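Local coordinates for protein Kiaa0380 (Homo sapiens, PDB 1HTJ) that probably links heterotrimeric G protein signalling to Rho GTPases, as a guanine nucleotide exchange factor that carries an RGS-like domain, at residues R78-G81 / K82-N86; E101-Q104 / A105-S109; E115-R118 / G119-E123. The protein carries 3 engineered substitutions. All coordinates share one frame; numbering follows the deposited sequence.

In the fold
Three local contacts follow one another along the chain; each joins adjoining segments, so none closes a long loop and none nests in or crosses another. Interaction 1 (78-86) is a stretch of helix 76-89, interaction 2 (101-109) opens helix 101-112, and interaction 3 (115-123) leads from a loop into helix 118-144. The three helices nevertheless touch one another: Trp-85 reaches Asp-108 and Ile-107, Ile-107 packs on Val-120, and Ile-84 touches Leu-121. The centres lie about 14, 12 and 10 Å apart (1-2, 1-3, 2-3), and all three are on the same side of the chain's centre, in one cluster of this all-helical RGS-like domain.

Interaction 1: residues R78-G81 / K82-N86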
loop_
_atom_site.group_PDB
_atom_site.type_symbol
_atom_site.label_atom_id
_atom_site.label_comp_id
_atom_site.label_asym_id
_atom_site.label_seq_id
_atom_site.Cartn_x
_atom_site.Cartn_y
_atom_site.Cartn_z
ATOM N N ARG A 78 -11.118 -4.865 -14.071
ATOM C CA ARG A 78 -10.686 -6.001 -14.876
ATOM C C ARG A 78 -9.178 -6.017 -15.167
ATOM O O ARG A 78 -8.503 -7.032 -14.947
ATOM C CB ARG A 78 -11.504 -6.069 -16.174
ATOM C CG ARG A 78 -12.948 -6.548 -15.942
ATOM C CD ARG A 78 -13.648 -7.023 -17.223
ATOM N NE ARG A 78 -14.495 -6.002 -17.851
ATOM C CZ ARG A 78 -14.059 -5.060 -18.684
ATOM N NH1 ARG A 78 -12.770 -4.990 -19.008
ATOM N NH2 ARG A 78 -14.915 -4.186 -19.201
ATOM N N SER A 79 -8.646 -4.895 -15.643
ATOM C CA SER A 79 -7.219 -4.793 -15.940
ATOM C C SER A 79 -6.406 -4.609 -14.656
ATOM O O SER A 79 -5.264 -5.064 -14.580
ATOM C CB SER A 79 -6.965 -3.623 -16.884
ATOM O OG SER A 79 -7.613 -2.470 -16.397
ATOM N N LEU A 80 -6.980 -3.938 -13.656
ATOM C CA LEU A 80 -6.283 -3.758 -12.384
ATOM C C LEU A 80 -6.111 -5.136 -11.766
ATOM O O LEU A 80 -5.067 -5.433 -11.184
ATOM C CB LEU A 80 -7.070 -2.867 -11.419
ATOM C CG LEU A 80 -6.433 -2.685 -10.029
ATOM C CD1 LEU A 80 -5.023 -2.087 -10.158
ATOM C CD2 LEU A 80 -7.310 -1.771 -9.169
ATOM N N GLY A 81 -7.137 -5.974 -11.901
ATOM C CA GLY A 81 -7.069 -7.324 -11.369
ATOM C C GLY A 81 -5.860 -8.017 -11.978
ATOM O O GLY A 81 -5.090 -8.700 -11.286
ATOM N N LYS A 82 -5.691 -7.827 -13.284
ATOM C CA LYS A 82 -4.573 -8.410 -14.010
ATOM C C LYS A 82 -3.223 -7.889 -13.492
ATOM O O LYS A 82 -2.273 -8.662 -13.340
ATOM C CB LYS A 82 -4.682 -8.099 -15.508
ATOM C CG LYS A 82 -5.647 -8.962 -16.310
ATOM C CD LYS A 82 -5.614 -8.519 -17.795
ATOM C CE LYS A 82 -6.547 -9.319 -18.719
ATOM N NZ LYS A 82 -6.514 -8.780 -20.136
ATOM N N ASP A 83 -3.122 -6.588 -13.229
ATOM C CA ASP A 83 -1.848 -6.065 -12.744
ATOM C C ASP A 83 -1.562 -6.618 -11.364
ATOM O O ASP A 83 -0.432 -7.010 -11.066
ATOM C CB ASP A 83 -1.837 -4.536 -12.740
ATOM C CG ASP A 83 -1.835 -3.960 -14.143
ATOM O OD1 ASP A 83 -1.097 -4.504 -14.996
ATOM O OD2 ASP A 83 -2.564 -2.972 -14.393
ATOM N N ILE A 84 -2.600 -6.684 -10.536
ATOM C CA ILE A 84 -2.459 -7.231 -9.194
ATOM C C ILE A 84 -1.900 -8.654 -9.252
ATOM O O ILE A 84 -1.031 -9.029 -8.462
ATOM C CB ILE A 84 -3.807 -7.267 -8.459
ATOM C CG1 ILE A 84 -4.134 -5.877 -7.908
ATOM C CG2 ILE A 84 -3.751 -8.288 -7.321
ATOM C CD1 ILE A 84 -5.532 -5.764 -7.290
ATOM N N TRP A 85 -2.393 -9.443 -10.199
ATOM C CA TRP A 85 -1.951 -10.826 -10.339
ATOM C C TRP A 85 -0.484 -10.952 -10.724
ATOM O O TRP A 85 0.253 -11.734 -10.124
ATOM C CB TRP A 85 -2.814 -11.554 -11.375
ATOM C CG TRP A 85 -2.245 -12.871 -11.779
ATOM C CD1 TRP A 85 -1.513 -13.147 -12.904
ATOM C CD2 TRP A 85 -2.312 -14.090 -11.031
ATOM N NE1 TRP A 85 -1.119 -14.467 -12.898
ATOM C CE2 TRP A 85 -1.596 -15.067 -11.758
ATOM C CE3 TRP A 85 -2.906 -14.450 -9.808
ATOM C CZ2 TRP A 85 -1.460 -16.382 -11.304
ATOM C CZ3 TRP A 85 -2.772 -15.755 -9.353
ATOM C CH2 TRP A 85 -2.055 -16.708 -10.097
ATOM N N ASN A 86 -0.074 -10.185 -11.730
ATOM C CA ASN A 86 1.306 -10.200 -12.234
ATOM C C ASN A 86 2.320 -9.611 -11.257
ATOM O O ASN A 86 3.464 -10.058 -11.194
ATOM C CB ASN A 86 1.392 -9.443 -13.571
ATOM C CG ASN A 86 0.731 -10.203 -14.714
ATOM O OD1 ASN A 86 1.053 -11.360 -14.956
ATOM N ND2 ASN A 86 -0.194 -9.557 -15.412
#
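Leu-80 and Ile-84, one helical turn apart, meet through CG of the leucine and CD1 of the isoleucine at 4.2 Å. Ile-84 sets CG1 anti to the carbonyl carbon and beside its own backbone N (chi1 -80°); the branch runs back over the preceding turn, and CG1 comes to 3.4 Å from Leu-80 O. That same oxygen accepts the backbone N-H of Ile-84 at 2.8 Å, with an N-H...O angle of 168°, so one carbonyl receives both a nearly straight bond and an apolar branch. Asp-83 N is bonded to Ser-79 O and Trp-85 N to Gly-81 O, both N...O distances being 3.0 Å, whereas the bond from Lys-82 N to Arg-78 O is weak. These i to i+4 bonds identify regular alpha helix within helix 76-89 of the RGS-like domain. This part of the helix is amphipathic: Leu-80 and Ile-84 are buried, while Ser-79 and Lys-82 are exposed. On the polar side, Asp-83 also turns CG beside its backbone N (chi1 -69°), which places the carboxylate near Ser-79 O, OD2 at 3.4 Å. Both atoms are acceptors, and the approach is probably mildly unfavourable. Lys-82 lays its CB 3.2 Å from Ser-79 O before its extended chain leads away. Further out, helix 58-69 receives the apolar pair, with Ile-84 against Phe-62, Cys-65 and Tyr-69 and Leu-80 against Val-68. Helix 186-202 meets Leu-80 through Thr-198 and Asp-83 through Phe-194, and Trp-85 reaches Leu-111 of helix 101-112.

Interaction 2: residues E101-Q104 / A105-S109; sequences EMLQ and AEIDS
Ile-107 sends CG1 and CD1 back over the carbonyl of Leu-103, with CG1 3.6 Å from Leu-103 O and CD1 3.9 Å from Leu-103 CG. The two first torsions differ: Leu-103 holds CG anti to its backbone N (chi1 -176°), while Ile-107 has CG1 beside its N and anti to the carbonyl carbon (chi1 -74°), and the side chains cross obliquely, Leu-103 CD1 coming to 4.1 Å from Ile-107 CD1. The carbonyl under this pair takes the N-H of Ile-107 at an N...O distance of 3.0 Å and an N-H...O angle of 177°, the regular bond of an alpha helix. Asp-108 N bonds to Gln-104 O in the same pattern, and the aspartate CB lies 3.2 Å from that oxygen. Nearer the N-terminal end of helix 101-112 the spacing is wider: Ala-105 N reaches Glu-101 O at 3.3 Å from well above the carbonyl plane, and the bond from Glu-106 N to Met-102 O, on a selenomethionine, is weak. Gln-104 bends at chi2, and its NE2 makes a weak hydrogen bond to Leu-89 O. Glu-106 is bent as well, with a long, weak ion pair to Arg-110. The chemistry is thus divided: dispersion between aliphatic branches operates on the side that packs against helix 118-144 (Val-120, Ala-124), with Leu-89 of helix 76-89 also on Ile-107, while the shorter backbone bonds are those accepted by Leu-103 and Gln-104, consistent with tighter backbone bonding there than at the helix start.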
loop_
_atom_site.group_PDB
_atom_site.type_symbol
_atom_site.label_atom_id
_atom_site.label_comp_id
_atom_site.label_asym_id
_atom_site.label_seq_id
_atom_site.Cartn_x
_atom_site.Cartn_y
_atom_site.Cartn_z
ATOM N N GLU A 101 -2.647 -22.223 -1.439
ATOM C CA GLU A 101 -2.759 -22.799 -2.779
ATOM C C GLU A 101 -4.203 -22.864 -3.280
ATOM O O GLU A 101 -4.463 -22.727 -4.473
ATOM C CB GLU A 101 -2.162 -24.208 -2.782
ATOM C CG GLU A 101 -0.667 -24.252 -2.475
ATOM C CD GLU A 101 0.200 -23.810 -3.654
ATOM O OE1 GLU A 101 0.206 -24.526 -4.686
ATOM O OE2 GLU A 101 0.871 -22.751 -3.547
HETATM N N MSE A 102 -5.136 -23.086 -2.360
HETATM C CA MSE A 102 -6.553 -23.170 -2.700
HETATM C C MSE A 102 -7.052 -21.788 -3.140
HETATM O O MSE A 102 -7.791 -21.664 -4.120
HETATM C CB MSE A 102 -7.344 -23.650 -1.478
HETATM C CG MSE A 102 -8.583 -24.485 -1.779
HETATM SE SE MSE A 102 -8.215 -26.274 -2.477
HETATM C CE MSE A 102 -7.187 -26.953 -0.988
ATOM N N LEU A 103 -6.635 -20.755 -2.411
ATOM C CA LEU A 103 -7.029 -19.379 -2.708
ATOM C C LEU A 103 -6.358 -18.876 -3.981
ATOM O O LEU A 103 -7.000 -18.250 -4.822
ATOM C CB LEU A 103 -6.672 -18.462 -1.529
ATOM C CG LEU A 103 -7.108 -16.995 -1.618
ATOM C CD1 LEU A 103 -8.604 -16.904 -1.908
ATOM C CD2 LEU A 103 -6.769 -16.284 -0.320
ATOM N N GLN A 104 -5.063 -19.154 -4.102
ATOM C CA GLN A 104 -4.271 -18.759 -5.263
ATOM C C GLN A 104 -4.922 -19.209 -6.566
ATOM O O GLN A 104 -4.892 -18.496 -7.572
ATOM C CB GLN A 104 -2.874 -19.370 -5.174
ATOM C CG GLN A 104 -2.013 -19.114 -6.394
ATOM C CD GLN A 104 -0.974 -18.047 -6.139
ATOM O OE1 GLN A 104 -1.183 -17.155 -5.313
ATOM N NE2 GLN A 104 0.153 -18.125 -6.848
ATOM N N ALA A 105 -5.502 -20.404 -6.541
ATOM C CA ALA A 105 -6.160 -20.971 -7.713
ATOM C C ALA A 105 -7.433 -20.223 -8.089
ATOM O O ALA A 105 -7.657 -19.930 -9.258
ATOM C CB ALA A 105 -6.475 -22.444 -7.470
ATOM N N GLU A 106 -8.269 -19.932 -7.097
ATOM C CA GLU A 106 -9.517 -19.209 -7.324
ATOM C C GLU A 106 -9.219 -17.821 -7.883
ATOM O O GLU A 106 -9.818 -17.389 -8.870
ATOM C CB GLU A 106 -10.283 -19.060 -6.007
ATOM C CG GLU A 106 -11.476 -19.987 -5.823
ATOM C CD GLU A 106 -12.746 -19.456 -6.460
ATOM O OE1 GLU A 106 -12.826 -19.434 -7.702
ATOM O OE2 GLU A 106 -13.666 -19.057 -5.716
ATOM N N ILE A 107 -8.293 -17.122 -7.231
ATOM C CA ILE A 107 -7.913 -15.777 -7.650
ATOM C C ILE A 107 -7.357 -15.785 -9.069
ATOM O O ILE A 107 -7.755 -14.968 -9.895
ATOM C CB ILE A 107 -6.885 -15.173 -6.671
ATOM C CG1 ILE A 107 -7.599 -14.771 -5.379
ATOM C CG2 ILE A 107 -6.207 -13.972 -7.284
ATOM C CD1 ILE A 107 -6.677 -14.260 -4.296
ATOM N N ASP A 108 -6.458 -16.722 -9.354
ATOM C CA ASP A 108 -5.869 -16.832 -10.682
ATOM C C ASP A 108 -6.958 -16.960 -11.747
ATOM O O ASP A 108 -6.968 -16.221 -12.737
ATOM C CB ASP A 108 -4.946 -18.048 -10.748
ATOM C CG ASP A 108 -4.339 -18.255 -12.133
ATOM O OD1 ASP A 108 -4.498 -17.377 -13.017
ATOM O OD2 ASP A 108 -3.685 -19.303 -12.338
ATOM N N SER A 109 -7.867 -17.906 -11.536
ATOM C CA SER A 109 -8.962 -18.151 -12.459
ATOM C C SER A 109 -9.793 -16.894 -12.736
ATOM O O SER A 109 -9.913 -16.461 -13.882
ATOM C CB SER A 109 -9.854 -19.259 -11.899
ATOM O OG SER A 109 -10.872 -19.605 -12.816
#

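Interaction 3: residues E115-R118 / G119-E123; sequences EDAR and GVLCE
The flat peptide group at Ala-117 has an apolar atom on each side of its plane: Val-120 CG2 on one, 3.1 Å from Ala-117 O, and Leu-121 CB on the other, 3.2 Å from the same oxygen. Leu-121 N stands nearly in line with the C=O bond, its bond to Ala-117 O measuring 2.7 Å with an N-H...O angle of 163°. The next carbonyl, that of Arg-118, is approached differently. Cys-122 N sits above its plane, 37° out of it, at 3.0 Å from Arg-118 O, and Gln-70 NE2 donates to that oxygen as well. Side chains follow the carbonyls: Ala-117 CB touches Val-120 CG2 at 3.5 Å and Leu-121 CG at 4.1 Å. Val-120 brings CG2 there because this methyl lies between the backbone N and the carbonyl carbon, CG1 being the one anti to the carbonyl carbon (chi1 -66°). Ala-117 is the N-cap of helix 118-144 and has no polar side chain to cap it. Asp-116, one residue earlier, instead works through a water, which donates to OD2 at 2.6 Å and weakly accepts the N-H of Gly-119. Tyr-69 OH is hydrogen-bonded to Ala-117 N, and Phe-62 and Tyr-69 of helix 58-69 pack on Leu-121, while Leu-111 of helix 101-112 covers Ala-117. The helix start is probably held by the carbonyls of Ala-117 and Arg-118 and by aliphatic contacts of Ala-117 with Val-120 and Leu-121; the carboxylate's charge is probably favourable near the helix's positive end, although its link to Gly-119 N runs through a water and is weak on that side.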
loop_
_atom_site.group_PDB
_atom_site.type_symbol
_atom_site.label_atom_id
_atom_site.label_comp_id
_atom_site.label_asym_id
_atom_site.label_seq_id
_atom_site.Cartn_x
_atom_site.Cartn_y
_atom_site.Cartn_z
ATOM N N GLU A 115 -13.128 -11.873 -14.120
ATOM C CA GLU A 115 -14.330 -12.122 -13.334
ATOM C C GLU A 115 -14.252 -11.312 -12.046
ATOM O O GLU A 115 -13.272 -10.607 -11.814
ATOM C CB GLU A 115 -14.450 -13.611 -12.996
ATOM C CG GLU A 115 -14.989 -14.461 -14.127
ATOM C CD GLU A 115 -14.812 -15.950 -13.876
ATOM O OE1 GLU A 115 -15.154 -16.430 -12.769
ATOM O OE2 GLU A 115 -14.335 -16.642 -14.800
ATOM N N ASP A 116 -15.281 -11.423 -11.211
ATOM C CA ASP A 116 -15.326 -10.690 -9.952
ATOM C C ASP A 116 -14.488 -11.375 -8.888
ATOM O O ASP A 116 -14.872 -12.421 -8.361
ATOM C CB ASP A 116 -16.764 -10.567 -9.461
ATOM C CG ASP A 116 -16.856 -9.904 -8.104
ATOM O OD1 ASP A 116 -16.343 -8.773 -7.968
ATOM O OD2 ASP A 116 -17.437 -10.508 -7.175
ATOM N N ALA A 117 -13.348 -10.774 -8.564
ATOM C CA ALA A 117 -12.454 -11.344 -7.568
ATOM C C ALA A 117 -12.462 -10.573 -6.249
ATOM O O ALA A 117 -11.619 -10.803 -5.390
ATOM C CB ALA A 117 -11.036 -11.417 -8.132
ATOM N N ARG A 118 -13.419 -9.666 -6.084
ATOM C CA ARG A 118 -13.507 -8.886 -4.857
ATOM C C ARG A 118 -13.554 -9.785 -3.627
ATOM O O ARG A 118 -12.929 -9.492 -2.609
ATOM C CB ARG A 118 -14.738 -7.986 -4.888
ATOM C CG ARG A 118 -14.731 -7.015 -6.045
ATOM C CD ARG A 118 -15.779 -5.936 -5.893
ATOM N NE ARG A 118 -15.634 -4.930 -6.946
ATOM C CZ ARG A 118 -16.271 -3.757 -6.971
ATOM N NH1 ARG A 118 -17.110 -3.426 -5.990
ATOM N NH2 ARG A 118 -16.070 -2.913 -7.983
ATOM N N GLY A 119 -14.280 -10.891 -3.735
ATOM C CA GLY A 119 -14.394 -11.805 -2.620
ATOM C C GLY A 119 -13.087 -12.473 -2.264
ATOM O O GLY A 119 -12.627 -12.397 -1.121
ATOM N N VAL A 120 -12.486 -13.140 -3.245
ATOM C CA VAL A 120 -11.227 -13.824 -3.034
ATOM C C VAL A 120 -10.115 -12.828 -2.680
ATOM O O VAL A 120 -9.280 -13.112 -1.826
ATOM C CB VAL A 120 -10.830 -14.648 -4.280
ATOM C CG1 VAL A 120 -11.809 -15.780 -4.482
ATOM C CG2 VAL A 120 -10.818 -13.772 -5.507
ATOM N N LEU A 121 -10.105 -11.661 -3.320
ATOM C CA LEU A 121 -9.075 -10.678 -3.006
ATOM C C LEU A 121 -9.203 -10.259 -1.551
ATOM O O LEU A 121 -8.197 -10.039 -0.872
ATOM C CB LEU A 121 -9.156 -9.467 -3.945
ATOM C CG LEU A 121 -8.500 -9.766 -5.304
ATOM C CD1 LEU A 121 -8.534 -8.559 -6.208
ATOM C CD2 LEU A 121 -7.070 -10.206 -5.078
ATOM N N CYS A 122 -10.442 -10.175 -1.067
ATOM C CA CYS A 122 -10.703 -9.822 0.324
ATOM C C CYS A 122 -10.115 -10.951 1.172
ATOM O O CYS A 122 -9.510 -10.719 2.220
ATOM C CB CYS A 122 -12.210 -9.714 0.556
ATOM S SG CYS A 122 -12.684 -8.698 1.969
ATOM N N GLU A 123 -10.290 -12.183 0.707
ATOM C CA GLU A 123 -9.742 -13.326 1.423
ATOM C C GLU A 123 -8.216 -13.219 1.419
ATOM O O GLU A 123 -7.563 -13.567 2.398
ATOM C CB GLU A 123 -10.153 -14.642 0.748
ATOM C CG GLU A 123 -11.564 -15.128 1.071
ATOM C CD GLU A 123 -11.930 -16.400 0.312
ATOM O OE1 GLU A 123 -11.201 -17.409 0.451
ATOM O OE2 GLU A 123 -12.948 -16.386 -0.425
HETATM O O HOH W 1 -16.897 -12.039 -5.164
#